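Side-chain contacts in glutamine amidotransferase domain-containing protein (Streptococcus mutans, PDB 3L7N), which probably hydrolyses glutamine in a class I amidotransferase domain and passes the released ammonia to an acceptor that is not known: residues 55-60 and 103-108; 99-104 and 150-155; 139-144 and 163-168; 145-150 and 175-180. All coordinates share one frame; numbering follows the deposited sequence.

Interaction 1. Residues 55-60 and 103-108; sequences PQSPSS and ADYLHS
Pro58 packs its CB-CG-CD edge over one face of the Tyr105 ring. Its CD stands 3.7 Å from the centroid of that ring and only 10° off the ring normal, which makes this a CH-pi contact over the face. The rest of the pyrrolidine leans toward one side of the ring, with Pro58 CG 3.7 Å from Tyr105 CD2. The hydroxyl end is held differently: Ser59 OG comes in at the ring edge, in its plane, and hydrogen-bonds Tyr105 OH at 2.9 Å, with either oxygen a possible donor. Face and edge contacts together probably limit rotation of the phenol. Tyr105 achieves this with CG set between its backbone N and carbonyl carbon (chi1 77°), which swings the ring out toward the 55-60 loop.

The loop carrying these groups is bonded within itself. Ser59 N donates to Ser57 OG at 2.9 Å, and Ser57 N donates nearly straight to Ser60 OG at 2.7 Å. Leu92, Gln95 and Leu96 of helix 92-100 also touch Pro58, close to a probable nucleophile elbow. The contact thus rests on an ST turn at Ser57, combined with a type I beta turn over Ser57-Ser60.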
loop_
_atom_site.group_PDB
_atom_site.type_symbol
_atom_site.label_atom_id
_atom_site.label_comp_id
_atom_site.label_asym_id
_atom_site.label_seq_id
_atom_site.Cartn_x
_atom_site.Cartn_y
_atom_site.Cartn_z
ATOM N N PRO A 55 3.351 8.371 6.844
ATOM C CA PRO A 55 3.383 9.805 6.607
ATOM C C PRO A 55 4.690 10.304 5.842
ATOM O O PRO A 55 4.724 11.439 5.414
ATOM C CB PRO A 55 3.365 10.387 8.033
ATOM C CG PRO A 55 4.150 9.406 8.822
ATOM C CD PRO A 55 3.780 8.029 8.228
ATOM N N GLN A 56 5.766 9.495 5.807
ATOM C CA GLN A 56 7.014 9.924 5.126
ATOM C C GLN A 56 6.841 9.823 3.623
ATOM O O GLN A 56 5.847 9.209 3.107
ATOM C CB GLN A 56 8.202 9.055 5.538
ATOM C CG GLN A 56 8.395 8.899 7.024
ATOM C CD GLN A 56 7.496 7.776 7.648
ATOM O OE1 GLN A 56 6.548 7.259 7.017
ATOM N NE2 GLN A 56 7.778 7.445 8.874
ATOM N N SER A 57 7.785 10.410 2.913
ATOM C CA SER A 57 7.937 10.176 1.471
ATOM C C SER A 57 9.176 9.289 1.307
ATOM O O SER A 57 9.990 9.157 2.283
ATOM C CB SER A 57 8.149 11.530 0.731
ATOM O OG SER A 57 9.537 11.948 0.804
ATOM N N PRO A 58 9.404 8.720 0.061
ATOM C CA PRO A 58 10.652 7.942 -0.103
ATOM C C PRO A 58 11.868 8.815 -0.003
ATOM O O PRO A 58 12.960 8.324 -0.044
ATOM C CB PRO A 58 10.530 7.378 -1.488
ATOM C CG PRO A 58 9.127 7.329 -1.738
ATOM C CD PRO A 58 8.487 8.483 -1.052
ATOM N N SER A 59 11.692 10.108 0.119
ATOM C CA SER A 59 12.878 10.965 0.214
ATOM C C SER A 59 12.976 11.733 1.491
ATOM O O SER A 59 13.953 12.414 1.700
ATOM C CB SER A 59 12.991 11.923 -0.982
ATOM O OG SER A 59 11.878 12.785 -1.013
ATOM N N SER A 60 11.962 11.618 2.356
ATOM C CA SER A 60 12.058 12.121 3.750
ATOM C C SER A 60 13.400 11.855 4.413
ATOM O O SER A 60 14.075 10.761 4.217
ATOM C CB SER A 60 10.959 11.563 4.607
ATOM O OG SER A 60 9.698 11.910 4.108
ATOM N N ALA A 103 12.664 3.697 -10.567
ATOM C CA ALA A 103 11.932 4.919 -10.870
ATOM C C ALA A 103 11.600 5.750 -9.666
ATOM O O ALA A 103 11.047 5.268 -8.745
ATOM C CB ALA A 103 10.703 4.583 -11.544
ATOM N N ASP A 104 11.892 7.025 -9.694
ATOM C CA ASP A 104 11.555 7.871 -8.580
ATOM C C ASP A 104 10.144 8.359 -8.574
ATOM O O ASP A 104 9.518 8.460 -9.586
ATOM C CB ASP A 104 12.506 9.033 -8.424
ATOM C CG ASP A 104 12.497 9.563 -7.017
ATOM O OD1 ASP A 104 11.603 9.186 -6.275
ATOM O OD2 ASP A 104 13.369 10.339 -6.622
ATOM N N TYR A 105 9.664 8.658 -7.389
ATOM C CA TYR A 105 8.266 8.791 -7.097
ATOM C C TYR A 105 7.743 10.105 -7.551
ATOM O O TYR A 105 8.486 11.007 -7.731
ATOM C CB TYR A 105 8.031 8.586 -5.597
ATOM C CG TYR A 105 8.389 9.745 -4.725
ATOM C CD1 TYR A 105 7.452 10.661 -4.357
ATOM C CD2 TYR A 105 9.658 9.917 -4.274
ATOM C CE1 TYR A 105 7.767 11.682 -3.590
ATOM C CE2 TYR A 105 9.961 10.950 -3.514
ATOM C CZ TYR A 105 9.008 11.817 -3.170
ATOM O OH TYR A 105 9.312 12.867 -2.412
ATOM N N LEU A 106 6.443 10.212 -7.729
ATOM C CA LEU A 106 5.852 11.484 -8.250
ATOM C C LEU A 106 4.660 11.975 -7.383
ATOM O O LEU A 106 4.127 11.225 -6.591
ATOM C CB LEU A 106 5.380 11.298 -9.706
ATOM C CG LEU A 106 6.359 10.738 -10.748
ATOM C CD1 LEU A 106 5.596 10.199 -11.934
ATOM C CD2 LEU A 106 7.399 11.829 -11.192
ATOM N N HIS A 107 4.228 13.229 -7.601
ATOM C CA HIS A 107 2.975 13.722 -7.056
ATOM C C HIS A 107 1.810 13.260 -7.912
ATOM O O HIS A 107 1.959 13.070 -9.090
ATOM C CB HIS A 107 2.983 15.261 -6.960
ATOM C CG HIS A 107 4.125 15.819 -6.147
ATOM N ND1 HIS A 107 5.074 16.674 -6.685
ATOM C CD2 HIS A 107 4.489 15.622 -4.847
ATOM C CE1 HIS A 107 5.967 16.989 -5.749
ATOM N NE2 HIS A 107 5.639 16.360 -4.628
ATOM N N SER A 108 0.646 13.050 -7.285
ATOM C CA SER A 108 -0.544 12.536 -7.980
ATOM C C SER A 108 -1.235 13.709 -8.680
ATOM O O SER A 108 -1.241 14.793 -8.154
ATOM C CB SER A 108 -1.488 11.900 -6.969
ATOM O OG SER A 108 -2.500 11.133 -7.600
#

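Interaction 2. Residues 99-104 and 150-155; sequences VAYGAD and PDKAQV
Tyr101 and Ala103 meet Pro150 and Lys152 where helix 92-100 ends in a Schellman motif, with Gly102 as its C-prime residue at a positive phi. The evidence for that ending is a pair of backbone bonds: the longer loop from Ala103 N back to Gly98 O, and the inner one from Gly102 N to Val99 O, 3.1 Å long. The partner segment is also a turn: Ala153 N reaches Pro150 O at 2.9 Å, closing a type I beta turn that runs from Pro150 to Ala153 just before strand 154-158.

Apolar packing centres on the Pro150 ring, which is wedged against the chain as it leaves the helix. Pro150 CG sits 3.7 Å from Tyr101 CB, while Pro150 CD lies 3.9 Å from the methyl CB of Ala103. Phe169 meets the Tyr101 ring with the two planes only about 20° apart, and it touches Pro150 and Ala153 as well, so Phe169 links this packing to strand 166-170.

The polar part consists of a single hydrogen bond. Lys152, its chain bent at chi2 and chi3, reaches round to Tyr101 O, and NZ donates to that carbonyl oxygen at 3.0 Å. The C=O...N angle is 128° and the donor is tilted 23° from the carbonyl plane. The lysine and tyrosine side chains run at about a right angle. The ammonium lies at the edge of the tyrosine ring rather than over a face: Lys152 NZ is in the ring plane, 3.5 Å from Tyr101 CD1.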
loop_
_atom_site.group_PDB
_atom_site.type_symbol
_atom_site.label_atom_id
_atom_site.label_comp_id
_atom_site.label_asym_id
_atom_site.label_seq_id
_atom_site.Cartn_x
_atom_site.Cartn_y
_atom_site.Cartn_z
ATOM N N VAL A 99 11.033 3.115 -6.354
ATOM C CA VAL A 99 12.402 3.528 -6.266
ATOM C C VAL A 99 13.264 2.334 -6.349
ATOM O O VAL A 99 14.219 2.341 -7.044
ATOM C CB VAL A 99 12.684 4.300 -4.976
ATOM C CG1 VAL A 99 14.127 4.656 -4.872
ATOM C CG2 VAL A 99 11.874 5.528 -4.938
ATOM N N ALA A 100 12.890 1.259 -5.667
ATOM C CA ALA A 100 13.763 0.084 -5.619
ATOM C C ALA A 100 13.998 -0.455 -7.020
ATOM O O ALA A 100 15.044 -0.973 -7.308
ATOM C CB ALA A 100 13.191 -0.968 -4.748
ATOM N N TYR A 101 12.987 -0.300 -7.877
ATOM C CA TYR A 101 12.962 -0.870 -9.258
ATOM C C TYR A 101 13.380 0.156 -10.342
ATOM O O TYR A 101 13.223 -0.124 -11.542
ATOM C CB TYR A 101 11.575 -1.380 -9.583
ATOM C CG TYR A 101 11.329 -2.768 -9.067
ATOM C CD1 TYR A 101 11.811 -3.865 -9.754
ATOM C CD2 TYR A 101 10.644 -2.997 -7.839
ATOM C CE1 TYR A 101 11.581 -5.194 -9.300
ATOM C CE2 TYR A 101 10.397 -4.306 -7.391
ATOM C CZ TYR A 101 10.891 -5.402 -8.145
ATOM O OH TYR A 101 10.708 -6.678 -7.738
ATOM N N GLY A 102 13.882 1.342 -9.911
ATOM C CA GLY A 102 14.586 2.217 -10.755
ATOM C C GLY A 102 13.856 3.488 -11.080
ATOM O O GLY A 102 14.378 4.314 -11.761
ATOM N N ALA A 103 12.664 3.697 -10.567
ATOM C CA ALA A 103 11.932 4.919 -10.870
ATOM C C ALA A 103 11.600 5.750 -9.666
ATOM O O ALA A 103 11.047 5.268 -8.745
ATOM C CB ALA A 103 10.703 4.583 -11.544
ATOM N N ASP A 104 11.892 7.025 -9.694
ATOM C CA ASP A 104 11.555 7.871 -8.580
ATOM C C ASP A 104 10.144 8.359 -8.574
ATOM O O ASP A 104 9.518 8.460 -9.586
ATOM C CB ASP A 104 12.506 9.033 -8.424
ATOM C CG ASP A 104 12.497 9.563 -7.017
ATOM O OD1 ASP A 104 11.603 9.186 -6.275
ATOM O OD2 ASP A 104 13.369 10.339 -6.622
ATOM N N PRO A 150 8.974 2.186 -13.607
ATOM C CA PRO A 150 10.068 1.700 -14.462
ATOM C C PRO A 150 9.531 0.950 -15.638
ATOM O O PRO A 150 8.383 0.453 -15.594
ATOM C CB PRO A 150 10.811 0.735 -13.571
ATOM C CG PRO A 150 10.007 0.628 -12.304
ATOM C CD PRO A 150 8.758 1.359 -12.430
ATOM N N ASP A 151 10.338 0.839 -16.696
ATOM C CA ASP A 151 9.840 0.386 -18.009
ATOM C C ASP A 151 9.259 -1.008 -17.962
ATOM O O ASP A 151 8.437 -1.329 -18.781
ATOM C CB ASP A 151 10.936 0.403 -19.060
ATOM C CG ASP A 151 11.368 1.798 -19.443
ATOM O OD1 ASP A 151 10.662 2.790 -19.076
ATOM O OD2 ASP A 151 12.462 1.909 -20.091
ATOM N N LYS A 152 9.737 -1.827 -17.033
ATOM C CA LYS A 152 9.327 -3.222 -16.958
ATOM C C LYS A 152 8.110 -3.396 -16.062
ATOM O O LYS A 152 7.612 -4.509 -15.888
ATOM C CB LYS A 152 10.478 -4.094 -16.452
ATOM C CG LYS A 152 11.795 -3.349 -16.292
ATOM C CD LYS A 152 12.489 -3.728 -14.994
ATOM C CE LYS A 152 12.355 -2.628 -13.954
ATOM N NZ LYS A 152 13.279 -2.833 -12.805
ATOM N N ALA A 153 7.632 -2.295 -15.493
ATOM C CA ALA A 153 6.466 -2.359 -14.614
ATOM C C ALA A 153 5.214 -2.104 -15.403
ATOM O O ALA A 153 5.237 -1.325 -16.360
ATOM C CB ALA A 153 6.595 -1.373 -13.477
ATOM N N GLN A 154 4.116 -2.772 -15.017
ATOM C CA GLN A 154 2.770 -2.545 -15.642
ATOM C C GLN A 154 1.799 -1.882 -14.683
ATOM O O GLN A 154 1.783 -2.206 -13.519
ATOM C CB GLN A 154 2.186 -3.851 -16.090
ATOM C CG GLN A 154 2.935 -4.454 -17.238
ATOM C CD GLN A 154 2.832 -5.928 -17.262
ATOM O OE1 GLN A 154 3.677 -6.619 -16.713
ATOM N NE2 GLN A 154 1.765 -6.436 -17.858
ATOM N N VAL A 155 0.985 -0.955 -15.180
ATOM C CA VAL A 155 -0.149 -0.449 -14.405
ATOM C C VAL A 155 -1.399 -1.396 -14.554
ATOM O O VAL A 155 -1.894 -1.658 -15.702
ATOM C CB VAL A 155 -0.524 0.967 -14.820
ATOM C CG1 VAL A 155 -1.718 1.454 -14.028
ATOM C CG2 VAL A 155 0.695 1.931 -14.677
#

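Interaction 3. Residues 139-144 and 163-168; sequences VGHWHG and PRQIIK
His141 and Gln165 are brought together by similar first torsions: each CG lies anti to its own carbonyl carbon, with chi1 of -63° in His141. Gln165 then bends at chi2 (-55°), carrying its amide toward the strand 136-143, although neither side chain starts out aimed at the other segment. The result is a buried approach at about a right angle, with imidazole and amide planes 71° apart. Gln165 reaches the edge of the His141 ring, where its CD and NE2 lie near the ring plane. Gln165 NE2 is 3.5 Å from His141 CD2 and at a similar distance, 3.6 Å, from His141 NE2.

His143 stands two residues farther along and meets the same amide obliquely, more loosely, with its CE1 4.2 Å from Gln165 NE2. Trp142 and His143 both face Glu112 of the adjacent strand 106-113 in a classic beta bulge. The contact joins strand 136-143 to the residue just before strand 166-170 in the same mixed sheet, near the probable nucleophile elbow.

Across the two segments the contact is one of van der Waals packing. The amide nitrogen is satisfied by neighbours: Gln165 NE2 hydrogen-bonds Ser159 OG and, weakly, Glu112 OE2, while His141 ND1 has a weak bond to Gly114 O. Glu112 also touches both histidines. Ser159 OG, helped by the weak acceptor Glu112 OE2, probably keeps the NH2 end of the amide turned toward them, so these two residues orient the group that Gln165 presents to the imidazoles.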
loop_
_atom_site.group_PDB
_atom_site.type_symbol
_atom_site.label_atom_id
_atom_site.label_comp_id
_atom_site.label_asym_id
_atom_site.label_seq_id
_atom_site.Cartn_x
_atom_site.Cartn_y
_atom_site.Cartn_z
ATOM N N VAL A 139 -12.601 1.313 -3.460
ATOM C CA VAL A 139 -11.525 1.007 -2.525
ATOM C C VAL A 139 -11.106 2.252 -1.805
ATOM O O VAL A 139 -11.527 3.389 -2.188
ATOM C CB VAL A 139 -10.245 0.353 -3.239
ATOM C CG1 VAL A 139 -10.623 -0.910 -3.998
ATOM C CG2 VAL A 139 -9.495 1.372 -4.107
ATOM N N GLY A 140 -10.288 2.092 -0.753
ATOM C CA GLY A 140 -9.840 3.246 0.054
ATOM C C GLY A 140 -8.658 4.010 -0.565
ATOM O O GLY A 140 -7.906 3.458 -1.344
ATOM N N HIS A 141 -8.508 5.274 -0.204
ATOM C CA HIS A 141 -7.426 6.089 -0.723
ATOM C C HIS A 141 -7.008 7.003 0.339
ATOM O O HIS A 141 -7.856 7.525 1.065
ATOM C CB HIS A 141 -7.890 6.936 -1.947
ATOM C CG HIS A 141 -8.305 6.123 -3.102
ATOM N ND1 HIS A 141 -9.577 5.604 -3.222
ATOM C CD2 HIS A 141 -7.600 5.637 -4.140
ATOM C CE1 HIS A 141 -9.633 4.819 -4.283
ATOM N NE2 HIS A 141 -8.442 4.822 -4.861
ATOM N N TRP A 142 -5.688 7.249 0.440
ATOM C CA TRP A 142 -5.173 8.291 1.329
ATOM C C TRP A 142 -3.780 8.842 0.922
ATOM O O TRP A 142 -2.844 8.738 1.692
ATOM C CB TRP A 142 -5.133 7.800 2.771
ATOM C CG TRP A 142 -5.339 8.882 3.750
ATOM C CD1 TRP A 142 -4.475 9.909 4.039
ATOM C CD2 TRP A 142 -6.498 9.074 4.599
ATOM N NE1 TRP A 142 -5.043 10.753 5.000
ATOM C CE2 TRP A 142 -6.276 10.258 5.357
ATOM C CE3 TRP A 142 -7.685 8.348 4.805
ATOM C CZ2 TRP A 142 -7.180 10.707 6.320
ATOM C CZ3 TRP A 142 -8.598 8.824 5.718
ATOM C CH2 TRP A 142 -8.339 9.994 6.473
ATOM N N HIS A 143 -3.685 9.531 -0.228
ATOM C CA HIS A 143 -2.359 9.980 -0.715
ATOM C C HIS A 143 -2.329 11.317 -1.352
ATOM O O HIS A 143 -3.333 11.863 -1.720
ATOM C CB HIS A 143 -1.809 9.009 -1.690
ATOM C CG HIS A 143 -2.572 8.957 -2.960
ATOM N ND1 HIS A 143 -3.889 8.558 -3.015
ATOM C CD2 HIS A 143 -2.215 9.252 -4.229
ATOM C CE1 HIS A 143 -4.303 8.571 -4.267
ATOM N NE2 HIS A 143 -3.303 8.982 -5.027
ATOM N N GLY A 144 -1.120 11.813 -1.524
ATOM C CA GLY A 144 -0.863 12.996 -2.285
ATOM C C GLY A 144 0.126 12.690 -3.373
ATOM O O GLY A 144 0.196 13.411 -4.370
ATOM N N PRO A 163 -3.335 7.833 -11.922
ATOM C CA PRO A 163 -3.153 6.872 -13.035
ATOM C C PRO A 163 -2.326 5.620 -12.664
ATOM O O PRO A 163 -2.073 4.768 -13.519
ATOM C CB PRO A 163 -2.417 7.687 -14.079
ATOM C CG PRO A 163 -1.721 8.789 -13.301
ATOM C CD PRO A 163 -2.532 9.063 -12.102
ATOM N N ARG A 164 -1.950 5.492 -11.398
ATOM C CA ARG A 164 -1.105 4.384 -10.970
ATOM C C ARG A 164 -1.606 3.742 -9.596
ATOM O O ARG A 164 -1.065 4.036 -8.527
ATOM C CB ARG A 164 0.345 4.892 -10.841
ATOM C CG ARG A 164 1.014 5.139 -12.158
ATOM C CD ARG A 164 2.253 5.912 -12.010
ATOM N NE ARG A 164 2.774 6.207 -13.309
ATOM C CZ ARG A 164 3.958 6.771 -13.575
ATOM N NH1 ARG A 164 4.830 7.065 -12.609
ATOM N NH2 ARG A 164 4.274 7.017 -14.831
ATOM N N GLN A 165 -2.659 2.963 -9.639
ATOM C CA GLN A 165 -3.247 2.546 -8.419
ATOM C C GLN A 165 -2.652 1.223 -7.993
ATOM O O GLN A 165 -2.368 1.021 -6.833
ATOM C CB GLN A 165 -4.781 2.441 -8.528
ATOM C CG GLN A 165 -5.508 3.713 -8.417
ATOM C CD GLN A 165 -5.193 4.494 -7.151
ATOM O OE1 GLN A 165 -4.489 4.018 -6.277
ATOM N NE2 GLN A 165 -5.715 5.733 -7.065
ATOM N N ILE A 166 -2.495 0.322 -8.944
ATOM C CA ILE A 166 -1.933 -0.961 -8.700
ATOM C C ILE A 166 -0.894 -1.192 -9.786
ATOM O O ILE A 166 -1.106 -0.770 -10.948
ATOM C CB ILE A 166 -2.940 -1.991 -8.843
ATOM C CG1 ILE A 166 -4.028 -1.837 -7.779
ATOM C CG2 ILE A 166 -2.318 -3.326 -8.768
ATOM C CD1 ILE A 166 -5.103 -2.931 -7.867
ATOM N N ILE A 167 0.278 -1.767 -9.416
ATOM C CA ILE A 167 1.411 -1.898 -10.358
ATOM C C ILE A 167 2.046 -3.247 -10.164
ATOM O O ILE A 167 2.161 -3.712 -9.043
ATOM C CB ILE A 167 2.462 -0.805 -10.156
ATOM C CG1 ILE A 167 1.880 0.554 -10.403
ATOM C CG2 ILE A 167 3.750 -1.065 -11.058
ATOM C CD1 ILE A 167 2.888 1.673 -10.111
ATOM N N LYS A 168 2.391 -3.916 -11.252
ATOM C CA LYS A 168 3.103 -5.112 -11.147
ATOM C C LYS A 168 4.482 -4.853 -11.583
ATOM O O LYS A 168 4.734 -4.593 -12.796
ATOM C CB LYS A 168 2.509 -6.157 -11.982
ATOM C CG LYS A 168 3.312 -7.458 -11.967
ATOM C CD LYS A 168 2.706 -8.477 -12.936
ATOM C CE LYS A 168 3.380 -9.817 -12.889
ATOM N NZ LYS A 168 2.275 -10.935 -12.866
#

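Interaction 4. Residues 145-150 and 175-180; sequences DMPGLP and AFQCHL
The amide of Gln177 is the flat group at the centre, and the chain at Asp145-Pro147 passes over it and round its outer end. Asp145 O covers one face, 3.6 Å from Gln177 CD. Met146 CA is raised on the same side but lies past the end of the amide, 4.1 Å from Gln177 CD. At the outer edge, close to the amide plane, comes Pro147 CD, also 4.1 Å from Gln177 CD; the proline and glutamine side chains as a whole cross at an oblique angle. Which end of the amide is oxygen and which nitrogen is doubtful, so these separations are measured to its carbon.

Gln177 gets there with CG anti to its backbone N (chi1 177°) and a bend at chi2 (53°). Met146 contributes mainly backbone, because its side chain, extended beyond CG, leads away from the glutamine.

Probable backbone hydrogen bonds also join both segments to their neighbours, Gln177 N to Gln165 O and Met146 N to Leu106 O. Just beyond, His179 ND1 bonds Glu181 OE2, consistent with the His-Glu pair of a class I amidotransferase triad. Strand 173-176 runs between 86-90 and 166-170, with Phe176 bonded through its backbone to Gly89 and Cys91 of the probable nucleophile elbow, and with its ring edge-to-face against Phe228 of helix 219-233.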
loop_
_atom_site.group_PDB
_atom_site.type_symbol
_atom_site.label_atom_id
_atom_site.label_comp_id
_atom_site.label_asym_id
_atom_site.label_seq_id
_atom_site.Cartn_x
_atom_site.Cartn_y
_atom_site.Cartn_z
ATOM N N ASP A 145 0.875 11.580 -3.201
ATOM C CA ASP A 145 1.890 11.150 -4.168
ATOM C C ASP A 145 1.521 9.789 -4.788
ATOM O O ASP A 145 0.455 9.241 -4.501
ATOM C CB ASP A 145 3.234 11.066 -3.508
ATOM C CG ASP A 145 3.800 12.397 -3.203
ATOM O OD1 ASP A 145 3.258 13.409 -3.670
ATOM O OD2 ASP A 145 4.786 12.456 -2.465
ATOM N N MET A 146 2.363 9.304 -5.700
ATOM C CA MET A 146 2.161 8.002 -6.331
ATOM C C MET A 146 3.527 7.419 -6.805
ATOM O O MET A 146 4.543 8.105 -6.777
ATOM C CB MET A 146 1.217 8.129 -7.512
ATOM C CG MET A 146 1.888 8.815 -8.814
ATOM S SD MET A 146 0.761 9.012 -10.252
ATOM C CE MET A 146 1.892 9.709 -11.401
ATOM N N PRO A 147 3.545 6.161 -7.216
ATOM C CA PRO A 147 4.895 5.605 -7.455
ATOM C C PRO A 147 5.495 5.878 -8.901
ATOM O O PRO A 147 4.745 5.945 -9.898
ATOM C CB PRO A 147 4.709 4.113 -7.212
ATOM C CG PRO A 147 3.213 3.873 -7.221
ATOM C CD PRO A 147 2.568 5.123 -6.822
ATOM N N GLY A 148 6.830 6.046 -8.974
ATOM C CA GLY A 148 7.599 5.838 -10.236
ATOM C C GLY A 148 7.193 4.582 -11.009
ATOM O O GLY A 148 6.865 3.564 -10.428
ATOM N N LEU A 149 7.171 4.673 -12.338
ATOM C CA LEU A 149 6.921 3.457 -13.174
ATOM C C LEU A 149 8.154 3.103 -14.060
ATOM O O LEU A 149 8.384 3.725 -15.081
ATOM C CB LEU A 149 5.657 3.624 -14.028
ATOM C CG LEU A 149 5.230 2.354 -14.748
ATOM C CD1 LEU A 149 4.468 1.417 -13.782
ATOM C CD2 LEU A 149 4.380 2.641 -16.027
ATOM N N PRO A 150 8.974 2.186 -13.607
ATOM C CA PRO A 150 10.068 1.700 -14.462
ATOM C C PRO A 150 9.531 0.950 -15.638
ATOM O O PRO A 150 8.383 0.453 -15.594
ATOM C CB PRO A 150 10.811 0.735 -13.571
ATOM C CG PRO A 150 10.007 0.628 -12.304
ATOM C CD PRO A 150 8.758 1.359 -12.430
ATOM N N ALA A 175 2.302 -3.652 -6.056
ATOM C CA ALA A 175 2.245 -2.425 -5.275
ATOM C C ALA A 175 0.846 -1.869 -5.365
ATOM O O ALA A 175 0.262 -1.910 -6.400
ATOM C CB ALA A 175 3.195 -1.461 -5.785
ATOM N N PHE A 176 0.281 -1.436 -4.237
ATOM C CA PHE A 176 -1.039 -0.808 -4.211
ATOM C C PHE A 176 -0.857 0.572 -3.702
ATOM O O PHE A 176 -0.377 0.768 -2.573
ATOM C CB PHE A 176 -1.988 -1.576 -3.273
ATOM C CG PHE A 176 -2.386 -2.942 -3.788
ATOM C CD1 PHE A 176 -3.647 -3.164 -4.270
ATOM C CD2 PHE A 176 -1.498 -3.988 -3.788
ATOM C CE1 PHE A 176 -4.044 -4.497 -4.750
ATOM C CE2 PHE A 176 -1.872 -5.288 -4.266
ATOM C CZ PHE A 176 -3.135 -5.519 -4.746
ATOM N N GLN A 177 -1.158 1.553 -4.513
ATOM C CA GLN A 177 -1.143 2.903 -4.021
ATOM C C GLN A 177 -2.381 3.151 -3.133
ATOM O O GLN A 177 -2.342 3.943 -2.168
ATOM C CB GLN A 177 -1.099 3.885 -5.180
ATOM C CG GLN A 177 -1.148 5.364 -4.773
ATOM C CD GLN A 177 -0.095 5.743 -3.752
ATOM O OE1 GLN A 177 -0.427 6.123 -2.603
ATOM N NE2 GLN A 177 1.194 5.699 -4.163
ATOM N N CYS A 178 -3.435 2.423 -3.429
ATOM C CA CYS A 178 -4.673 2.571 -2.757
ATOM C C CYS A 178 -4.745 1.540 -1.515
ATOM O O CYS A 178 -3.903 0.545 -1.422
ATOM C CB CYS A 178 -5.816 2.288 -3.780
ATOM S SG CYS A 178 -5.651 0.712 -4.662
ATOM N N HIS A 179 -5.740 1.726 -0.647
ATOM C CA HIS A 179 -5.867 0.917 0.530
ATOM C C HIS A 179 -7.152 0.011 0.466
ATOM O O HIS A 179 -8.224 0.466 0.758
ATOM C CB HIS A 179 -5.970 1.838 1.730
ATOM C CG HIS A 179 -4.760 2.695 1.949
ATOM N ND1 HIS A 179 -3.700 2.296 2.731
ATOM C CD2 HIS A 179 -4.482 3.963 1.564
ATOM C CE1 HIS A 179 -2.807 3.274 2.795
ATOM N NE2 HIS A 179 -3.255 4.296 2.100
ATOM N N LEU A 180 -7.013 -1.250 0.179
ATOM C CA LEU A 180 -8.156 -2.155 0.307
ATOM C C LEU A 180 -8.260 -2.743 1.715
ATOM O O LEU A 180 -9.211 -3.497 2.023
ATOM C CB LEU A 180 -8.036 -3.294 -0.671
ATOM C CG LEU A 180 -8.264 -2.950 -2.121
ATOM C CD1 LEU A 180 -7.205 -1.983 -2.657
ATOM C CD2 LEU A 180 -8.303 -4.251 -2.958
#

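In the fold
From the N terminus, interaction 1 closes first: 42 residues holding helix 70-82, strand 86-90 and helix 92-100 separate its segments. Interaction 2 opens at 99-104 before 103-108 is complete, sharing Ala103 and Asp104, and closes only at 150-155 after a span made of strands and loops. Interactions 3 and 4 open inside that span and close beyond it, at 163-168 and 175-180, so both cross interaction 2; they also cross each other, and none is nested. The centres of interactions 3 and 4 are about 5 Å apart. Together the four tie the loop after strand 48-51 and the end of helix 92-100 to the antiparallel part of the mixed sheet.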